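PDB 7D5M: oxidoreductase from Azotobacter vinelandii, which binds NAD(+) through an N-terminal Rossmann domain and, as a homologue of inositol dehydrogenase, probably catalyses an NAD-dependent oxidation or reduction. Local coordinates for residues I12-V17 with A87-T92; L41-F46 with R66-Y71. All coordinates share one frame; numbering follows the deposited sequence.

In the fold
Contact 1 pairs two neighbouring strands of the five-stranded parallel sheet of the Rossmann domain; contact 2 fastens a loop to strand 39-45 at its edge. Their centres lie 9 Å apart. Strand 12-16 of contact 1 and strand 39-45 of contact 2 are neighbours, joined by Trp14 O and Val42 N at 3.0 Å and by Met16 O and Ala45 N at 2.9 Å, both probable hydrogen bonds. Both segments of contact 2 fall between those of contact 1 in the sequence. Both contacts reach NAD at the C-terminal ends of their strands: Thr92 O is 3.1 Å from C4D of the nicotinamide-side ribose, and Ala45 O is 3.4 Å from C2A of the adenine.

Contact 1: I12-V17 with A87-T92; sequences IRWAMV and AVSVAT. With NAD (nicotinamide-adenine-dinucleotide), chain B.
Trp14 reaches over to Ser89 with the pyrrole edge of its indole: NE1 donates to Ser89 OG at 2.9 Å, and OG lies in the ring plane. The bond is bent, 146° at the hydrogen, and CZ2 of the same ring also comes close to OG. CG stands anti to the backbone N (chi1 -178°), which carries the indole along the sheet face that Trp14 shares with Met16, Ala87 and Ser89. Ser89 OG and Tyr337 OH are also hydrogen-bonded to each other, so this buried hydroxyl has two partners. The indole packs on Arg30 and Ala33 of helix 26-34. A leucine here, having no N-H, would probably leave Ser89 OG to Tyr337 alone and open a gap against that helix. Farther along this face, the bent chain of Met16 puts CE 3.8 Å from Ala91 CB. On the opposite face Val17 and Val88 cross obliquely, their CG2 methyls 3.7 Å apart, while Val17 CG1 meets Thr92 CG2. Helices 71-78 and 97-106 pack against this side.

Beneath the side chains the strands run parallel, their axes 22° apart. Five backbone hydrogen bonds join them, from Ala87 N to Arg13 O at 3.2 Å through to Ala91 N to Val17 O at 2.8 Å, the latter nearly straight. Val17 CG1 lies 3.9 Å from C2A of the NAD adenine. Ala91 O lies 3.4 Å from C5D of NAD, and the neighbouring carbonyl, Thr92 O, which also touches the dinucleotide, accepts a hydrogen bond from His97 NE2. The chemistry is thus divided: five backbone hydrogen bonds, one buried indole-hydroxyl pair and apolar packing join the strands along their length, whereas methyl groups and backbone carbonyls meet the dinucleotide where they end.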
loop_
_atom_site.group_PDB
_atom_site.type_symbol
_atom_site.label_atom_id
_atom_site.label_comp_id
_atom_site.label_asym_id
_atom_site.label_seq_id
_atom_site.Cartn_x
_atom_site.Cartn_y
_atom_site.Cartn_z
ATOM N N ILE A 12 -40.096 -0.809 -13.286
ATOM C CA ILE A 12 -40.607 -2.209 -13.332
ATOM C C ILE A 12 -41.346 -2.471 -12.012
ATOM O O ILE A 12 -40.765 -2.238 -10.929
ATOM C CB ILE A 12 -39.465 -3.223 -13.548
ATOM C CG1 ILE A 12 -38.631 -2.965 -14.813
ATOM C CG2 ILE A 12 -40.006 -4.648 -13.512
ATOM C CD1 ILE A 12 -39.372 -3.085 -16.113
ATOM N N ARG A 13 -42.580 -2.959 -12.074
ATOM C CA ARG A 13 -43.337 -3.338 -10.856
ATOM C C ARG A 13 -42.691 -4.607 -10.288
ATOM O O ARG A 13 -42.554 -5.601 -11.036
ATOM C CB ARG A 13 -44.826 -3.483 -11.185
ATOM C CG ARG A 13 -45.465 -2.183 -11.657
ATOM C CD ARG A 13 -46.964 -2.310 -11.860
ATOM N NE ARG A 13 -47.351 -3.391 -12.756
ATOM C CZ ARG A 13 -47.499 -3.301 -14.080
ATOM N NH1 ARG A 13 -47.274 -2.166 -14.719
ATOM N NH2 ARG A 13 -47.857 -4.365 -14.770
ATOM N N TRP A 14 -42.283 -4.565 -9.023
ATOM C CA TRP A 14 -41.262 -5.494 -8.480
ATOM C C TRP A 14 -41.641 -6.038 -7.102
ATOM O O TRP A 14 -42.239 -5.320 -6.279
ATOM C CB TRP A 14 -39.917 -4.762 -8.483
ATOM C CG TRP A 14 -38.723 -5.536 -8.023
ATOM C CD1 TRP A 14 -38.171 -6.654 -8.583
ATOM C CD2 TRP A 14 -37.853 -5.151 -6.945
ATOM N NE1 TRP A 14 -37.039 -7.012 -7.893
ATOM C CE2 TRP A 14 -36.818 -6.102 -6.886
ATOM C CE3 TRP A 14 -37.873 -4.111 -6.009
ATOM C CZ2 TRP A 14 -35.814 -6.038 -5.916
ATOM C CZ3 TRP A 14 -36.877 -4.044 -5.060
ATOM C CH2 TRP A 14 -35.861 -4.993 -5.022
ATOM N N ALA A 15 -41.237 -7.282 -6.855
ATOM C CA ALA A 15 -41.346 -7.980 -5.564
ATOM C C ALA A 15 -40.002 -8.612 -5.211
ATOM O O ALA A 15 -39.171 -8.887 -6.114
ATOM C CB ALA A 15 -42.418 -9.032 -5.635
ATOM N N MET A 16 -39.823 -8.876 -3.925
ATOM C CA MET A 16 -38.747 -9.752 -3.423
ATOM C C MET A 16 -39.376 -10.989 -2.793
ATOM O O MET A 16 -40.484 -10.887 -2.226
ATOM C CB MET A 16 -37.871 -9.025 -2.405
ATOM C CG MET A 16 -36.993 -7.988 -3.054
ATOM S SD MET A 16 -35.675 -7.479 -1.928
ATOM C CE MET A 16 -34.610 -8.918 -1.996
ATOM N N VAL A 17 -38.700 -12.121 -2.947
ATOM C CA VAL A 17 -38.910 -13.325 -2.101
ATOM C C VAL A 17 -37.640 -13.498 -1.278
ATOM O O VAL A 17 -36.554 -13.593 -1.882
ATOM C CB VAL A 17 -39.233 -14.575 -2.937
ATOM C CG1 VAL A 17 -39.582 -15.754 -2.043
ATOM C CG2 VAL A 17 -40.355 -14.313 -3.922
ATOM N N ALA A 87 -41.750 -8.412 -12.292
ATOM C CA ALA A 87 -40.441 -9.018 -11.993
ATOM C C ALA A 87 -40.305 -9.282 -10.495
ATOM O O ALA A 87 -40.997 -8.642 -9.672
ATOM C CB ALA A 87 -39.343 -8.133 -12.527
ATOM N N VAL A 88 -39.446 -10.241 -10.161
ATOM C CA VAL A 88 -39.226 -10.676 -8.760
ATOM C C VAL A 88 -37.733 -10.953 -8.572
ATOM O O VAL A 88 -37.125 -11.588 -9.451
ATOM C CB VAL A 88 -40.117 -11.881 -8.399
ATOM C CG1 VAL A 88 -39.870 -13.079 -9.299
ATOM C CG2 VAL A 88 -39.981 -12.254 -6.934
ATOM N N SER A 89 -37.173 -10.467 -7.466
ATOM C CA SER A 89 -35.814 -10.830 -7.022
ATOM C C SER A 89 -35.895 -11.937 -5.970
ATOM O O SER A 89 -36.662 -11.791 -4.989
ATOM C CB SER A 89 -35.074 -9.625 -6.533
ATOM O OG SER A 89 -34.782 -8.799 -7.640
ATOM N N VAL A 90 -35.090 -12.984 -6.153
ATOM C CA VAL A 90 -35.088 -14.189 -5.278
ATOM C C VAL A 90 -33.837 -14.126 -4.390
ATOM O O VAL A 90 -32.720 -14.284 -4.903
ATOM C CB VAL A 90 -35.148 -15.475 -6.120
ATOM C CG1 VAL A 90 -35.130 -16.717 -5.245
ATOM C CG2 VAL A 90 -36.344 -15.485 -7.058
ATOM N N ALA A 91 -34.024 -13.859 -3.103
ATOM C CA ALA A 91 -32.923 -13.679 -2.130
ATOM C C ALA A 91 -33.144 -14.621 -0.952
ATOM O O ALA A 91 -32.803 -14.253 0.181
ATOM C CB ALA A 91 -32.852 -12.242 -1.693
ATOM N N THR A 92 -33.696 -15.801 -1.224
ATOM C CA THR A 92 -33.906 -16.866 -0.219
ATOM C C THR A 92 -32.616 -17.664 -0.110
ATOM O O THR A 92 -31.680 -17.461 -0.872
ATOM C CB THR A 92 -35.096 -17.748 -0.603
ATOM O OG1 THR A 92 -34.845 -18.224 -1.927
ATOM C CG2 THR A 92 -36.418 -17.014 -0.540
HETATM P PA NAD B . -29.956 -14.997 5.055
HETATM O O1A NAD B . -30.162 -16.294 5.773
HETATM O O2A NAD B . -29.185 -13.886 5.696
HETATM O O5B NAD B . -31.389 -14.439 4.593
HETATM C C5B NAD B . -32.471 -15.319 4.157
HETATM C C4B NAD B . -33.736 -14.499 4.096
HETATM O O4B NAD B . -34.751 -15.197 3.329
HETATM C C3B NAD B . -34.390 -14.207 5.452
HETATM O O3B NAD B . -35.018 -12.934 5.415
HETATM C C2B NAD B . -35.405 -15.350 5.565
HETATM O O2B NAD B . -36.467 -15.108 6.459
HETATM C C1B NAD B . -35.903 -15.379 4.128
HETATM N N9A NAD B . -36.528 -16.626 3.716
HETATM C C8A NAD B . -36.038 -17.889 3.922
HETATM N N7A NAD B . -36.775 -18.824 3.377
HETATM C C5A NAD B . -37.804 -18.135 2.754
HETATM C C6A NAD B . -38.903 -18.574 1.988
HETATM N N6A NAD B . -39.136 -19.855 1.692
HETATM N N1A NAD B . -39.738 -17.624 1.500
HETATM C C2A NAD B . -39.489 -16.339 1.799
HETATM N N3A NAD B . -38.481 -15.810 2.495
HETATM C C4A NAD B . -37.662 -16.775 2.953
HETATM O O3 NAD B . -29.243 -15.283 3.631
HETATM P PN NAD B . -28.322 -14.298 2.728
HETATM O O1N NAD B . -26.903 -14.340 3.222
HETATM O O2N NAD B . -29.006 -12.968 2.619
HETATM O O5D NAD B . -28.343 -15.043 1.309
HETATM C C5D NAD B . -29.557 -15.257 0.586
HETATM C C4D NAD B . -29.152 -15.620 -0.816
HETATM O O4D NAD B . -28.321 -14.558 -1.350
HETATM C C3D NAD B . -28.308 -16.896 -0.918
HETATM O O3D NAD B . -28.625 -17.579 -2.117
HETATM C C2D NAD B . -26.871 -16.361 -0.932
HETATM O O2D NAD B . -25.955 -17.233 -1.578
HETATM C C1D NAD B . -27.059 -15.079 -1.745
HETATM N N1N NAD B . -26.022 -14.030 -1.505
HETATM C C2N NAD B . -25.379 -13.466 -2.585
HETATM C C3N NAD B . -24.369 -12.521 -2.398
HETATM C C7N NAD B . -23.824 -11.833 -3.632
HETATM O O7N NAD B . -24.449 -11.931 -4.694
HETATM N N7N NAD B . -22.706 -11.125 -3.502
HETATM C C4N NAD B . -23.931 -12.248 -1.098
HETATM C C5N NAD B . -24.582 -12.840 -0.017
HETATM C C6N NAD B . -25.708 -13.601 -0.246
#

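Contact 2: L41-F46 with R66-Y71; sequences LVAGAF and RCYPDY. With NAD (nicotinamide-adenine-dinucleotide), chain B.
Arg66 and Val42 run side by side in one direction. The CB of Arg66 sits 3.4 Å from Val42 O and also touches Ala43 CB. CG extends past the same carbonyl and CD closes on it again, 3.3 Å from Val42 O. The chain then bends (chi3 88°), which lays the guanidinium over this oxygen: Val42 O stands 3.2 Å above the plane, displaced from the centre of the group. NE is near this oxygen, but the angle is too poor for a hydrogen bond. At the tip NH1 faces Val42 CB, and NH2 comes 3.6 Å from Val42 CG2. The charge is met elsewhere, as NH2 forms a salt bridge with Glu78 OE1 and a hydrogen bond to Asp83 O. Glu78 OE2 also bonds Tyr68 OH, so one carboxylate holds two side chains of the loop.

Tyr68 presents its ring edge to Ala43, with CE2 4.1 Å from Ala43 CB. The backbones meet around Gly44, whose N donates to Arg66 O at 3.0 Å and whose O accepts from Tyr68 N at 2.9 Å. Gly44 CA lies over one face of the Phe46 ring, 3.6 Å above its plane; a CB on Gly44 would run into Phe46 CZ. Ala45 CB packs against Asp70 C, where Asp70 N-caps helix 71-78.

The single bridge at Gly44 thus joins a loop to an edge strand of the parallel Rossmann sheet, the second strand of the fold, which, as in other such folds, ends at the adenosine half of NAD.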
loop_
_atom_site.group_PDB
_atom_site.type_symbol
_atom_site.label_atom_id
_atom_site.label_comp_id
_atom_site.label_asym_id
_atom_site.label_seq_id
_atom_site.Cartn_x
_atom_site.Cartn_y
_atom_site.Cartn_z
ATOM N N LEU A 41 -40.828 -1.283 -5.569
ATOM C CA LEU A 41 -41.157 -2.406 -4.662
ATOM C C LEU A 41 -42.614 -2.268 -4.217
ATOM O O LEU A 41 -42.913 -1.410 -3.345
ATOM C CB LEU A 41 -40.216 -2.406 -3.458
ATOM C CG LEU A 41 -40.445 -3.545 -2.466
ATOM C CD1 LEU A 41 -40.175 -4.887 -3.123
ATOM C CD2 LEU A 41 -39.586 -3.359 -1.229
ATOM N N VAL A 42 -43.486 -3.087 -4.795
ATOM C CA VAL A 42 -44.961 -2.975 -4.581
ATOM C C VAL A 42 -45.490 -4.212 -3.853
ATOM O O VAL A 42 -46.661 -4.176 -3.448
ATOM C CB VAL A 42 -45.697 -2.730 -5.910
ATOM C CG1 VAL A 42 -45.236 -1.428 -6.536
ATOM C CG2 VAL A 42 -45.537 -3.889 -6.884
ATOM N N ALA A 43 -44.679 -5.254 -3.664
ATOM C CA ALA A 43 -45.141 -6.528 -3.067
ATOM C C ALA A 43 -43.945 -7.369 -2.623
ATOM O O ALA A 43 -42.818 -7.065 -3.015
ATOM C CB ALA A 43 -45.983 -7.288 -4.062
ATOM N N GLY A 44 -44.190 -8.393 -1.812
ATOM C CA GLY A 44 -43.111 -9.313 -1.433
ATOM C C GLY A 44 -43.599 -10.486 -0.618
ATOM O O GLY A 44 -44.694 -10.406 -0.019
ATOM N N ALA A 45 -42.806 -11.554 -0.618
ATOM C CA ALA A 45 -42.857 -12.635 0.392
ATOM C C ALA A 45 -41.496 -12.626 1.088
ATOM O O ALA A 45 -40.596 -13.361 0.668
ATOM C CB ALA A 45 -43.175 -13.960 -0.241
ATOM N N PHE A 46 -41.348 -11.763 2.090
ATOM C CA PHE A 46 -40.030 -11.280 2.573
ATOM C C PHE A 46 -39.363 -12.266 3.537
ATOM O O PHE A 46 -38.140 -12.181 3.683
ATOM C CB PHE A 46 -40.180 -9.918 3.245
ATOM C CG PHE A 46 -40.497 -8.803 2.284
ATOM C CD1 PHE A 46 -39.534 -8.359 1.386
ATOM C CD2 PHE A 46 -41.760 -8.237 2.237
ATOM C CE1 PHE A 46 -39.826 -7.344 0.486
ATOM C CE2 PHE A 46 -42.053 -7.226 1.332
ATOM C CZ PHE A 46 -41.084 -6.777 0.463
ATOM N N ARG A 66 -50.230 -6.716 0.209
ATOM C CA ARG A 66 -49.316 -7.220 -0.853
ATOM C C ARG A 66 -48.027 -7.759 -0.221
ATOM O O ARG A 66 -47.053 -7.971 -0.962
ATOM C CB ARG A 66 -49.024 -6.122 -1.878
ATOM C CG ARG A 66 -50.263 -5.608 -2.591
ATOM C CD ARG A 66 -49.931 -4.533 -3.597
ATOM N NE ARG A 66 -49.600 -5.053 -4.918
ATOM C CZ ARG A 66 -49.342 -4.288 -5.974
ATOM N NH1 ARG A 66 -49.378 -2.973 -5.852
ATOM N NH2 ARG A 66 -49.042 -4.827 -7.143
ATOM N N CYS A 67 -48.025 -7.961 1.097
ATOM C CA CYS A 67 -47.014 -8.772 1.819
ATOM C C CYS A 67 -47.605 -10.171 1.980
ATOM O O CYS A 67 -48.401 -10.375 2.917
ATOM C CB CYS A 67 -46.658 -8.193 3.179
ATOM S SG CYS A 67 -45.980 -6.515 3.085
ATOM N N TYR A 68 -47.271 -11.074 1.068
ATOM C CA TYR A 68 -47.858 -12.432 0.990
ATOM C C TYR A 68 -47.016 -13.408 1.798
ATOM O O TYR A 68 -45.821 -13.192 2.002
ATOM C CB TYR A 68 -47.967 -12.861 -0.467
ATOM C CG TYR A 68 -48.725 -11.898 -1.344
ATOM C CD1 TYR A 68 -50.108 -11.957 -1.451
ATOM C CD2 TYR A 68 -48.062 -10.935 -2.088
ATOM C CE1 TYR A 68 -50.811 -11.082 -2.261
ATOM C CE2 TYR A 68 -48.754 -10.059 -2.912
ATOM C CZ TYR A 68 -50.130 -10.149 -3.018
ATOM O OH TYR A 68 -50.811 -9.295 -3.834
ATOM N N PRO A 69 -47.616 -14.513 2.296
ATOM C CA PRO A 69 -46.878 -15.475 3.116
ATOM C C PRO A 69 -45.867 -16.343 2.362
ATOM O O PRO A 69 -45.009 -16.927 3.011
ATOM C CB PRO A 69 -47.994 -16.357 3.704
ATOM C CG PRO A 69 -49.089 -16.267 2.681
ATOM C CD PRO A 69 -49.053 -14.822 2.226
ATOM N N ASP A 70 -45.989 -16.446 1.037
ATOM C CA ASP A 70 -45.106 -17.315 0.222
ATOM C C ASP A 70 -45.078 -16.843 -1.235
ATOM O O ASP A 70 -45.973 -16.086 -1.664
ATOM C CB ASP A 70 -45.592 -18.771 0.257
ATOM C CG ASP A 70 -46.901 -18.945 -0.493
ATOM O OD1 ASP A 70 -47.925 -18.426 -0.013
ATOM O OD2 ASP A 70 -46.883 -19.520 -1.580
ATOM N N TYR A 71 -44.107 -17.337 -1.993
ATOM C CA TYR A 71 -43.913 -16.958 -3.412
ATOM C C TYR A 71 -45.095 -17.421 -4.277
ATOM O O TYR A 71 -45.409 -16.701 -5.243
ATOM C CB TYR A 71 -42.576 -17.482 -3.937
ATOM C CG TYR A 71 -42.456 -18.977 -4.049
ATOM C CD1 TYR A 71 -42.026 -19.748 -2.979
ATOM C CD2 TYR A 71 -42.753 -19.619 -5.234
ATOM C CE1 TYR A 71 -41.904 -21.125 -3.083
ATOM C CE2 TYR A 71 -42.628 -20.989 -5.355
ATOM C CZ TYR A 71 -42.182 -21.745 -4.285
ATOM O OH TYR A 71 -42.103 -23.102 -4.423
HETATM P PA NAD B . -29.956 -14.997 5.055
HETATM O O1A NAD B . -30.162 -16.294 5.773
HETATM O O2A NAD B . -29.185 -13.886 5.696
HETATM O O5B NAD B . -31.389 -14.439 4.593
HETATM C C5B NAD B . -32.471 -15.319 4.157
HETATM C C4B NAD B . -33.736 -14.499 4.096
HETATM O O4B NAD B . -34.751 -15.197 3.329
HETATM C C3B NAD B . -34.390 -14.207 5.452
HETATM O O3B NAD B . -35.018 -12.934 5.415
HETATM C C2B NAD B . -35.405 -15.350 5.565
HETATM O O2B NAD B . -36.467 -15.108 6.459
HETATM C C1B NAD B . -35.903 -15.379 4.128
HETATM N N9A NAD B . -36.528 -16.626 3.716
HETATM C C8A NAD B . -36.038 -17.889 3.922
HETATM N N7A NAD B . -36.775 -18.824 3.377
HETATM C C5A NAD B . -37.804 -18.135 2.754
HETATM C C6A NAD B . -38.903 -18.574 1.988
HETATM N N6A NAD B . -39.136 -19.855 1.692
HETATM N N1A NAD B . -39.738 -17.624 1.500
HETATM C C2A NAD B . -39.489 -16.339 1.799
HETATM N N3A NAD B . -38.481 -15.810 2.495
HETATM C C4A NAD B . -37.662 -16.775 2.953
HETATM O O3 NAD B . -29.243 -15.283 3.631
HETATM P PN NAD B . -28.322 -14.298 2.728
HETATM O O1N NAD B . -26.903 -14.340 3.222
HETATM O O2N NAD B . -29.006 -12.968 2.619
HETATM O O5D NAD B . -28.343 -15.043 1.309
HETATM C C5D NAD B . -29.557 -15.257 0.586
HETATM C C4D NAD B . -29.152 -15.620 -0.816
HETATM O O4D NAD B . -28.321 -14.558 -1.350
HETATM C C3D NAD B . -28.308 -16.896 -0.918
HETATM O O3D NAD B . -28.625 -17.579 -2.117
HETATM C C2D NAD B . -26.871 -16.361 -0.932
HETATM O O2D NAD B . -25.955 -17.233 -1.578
HETATM C C1D NAD B . -27.059 -15.079 -1.745
HETATM N N1N NAD B . -26.022 -14.030 -1.505
HETATM C C2N NAD B . -25.379 -13.466 -2.585
HETATM C C3N NAD B . -24.369 -12.521 -2.398
HETATM C C7N NAD B . -23.824 -11.833 -3.632
HETATM O O7N NAD B . -24.449 -11.931 -4.694
HETATM N N7N NAD B . -22.706 -11.125 -3.502
HETATM C C4N NAD B . -23.931 -12.248 -1.098
HETATM C C5N NAD B . -24.582 -12.840 -0.017
HETATM C C6N NAD B . -25.708 -13.601 -0.246
#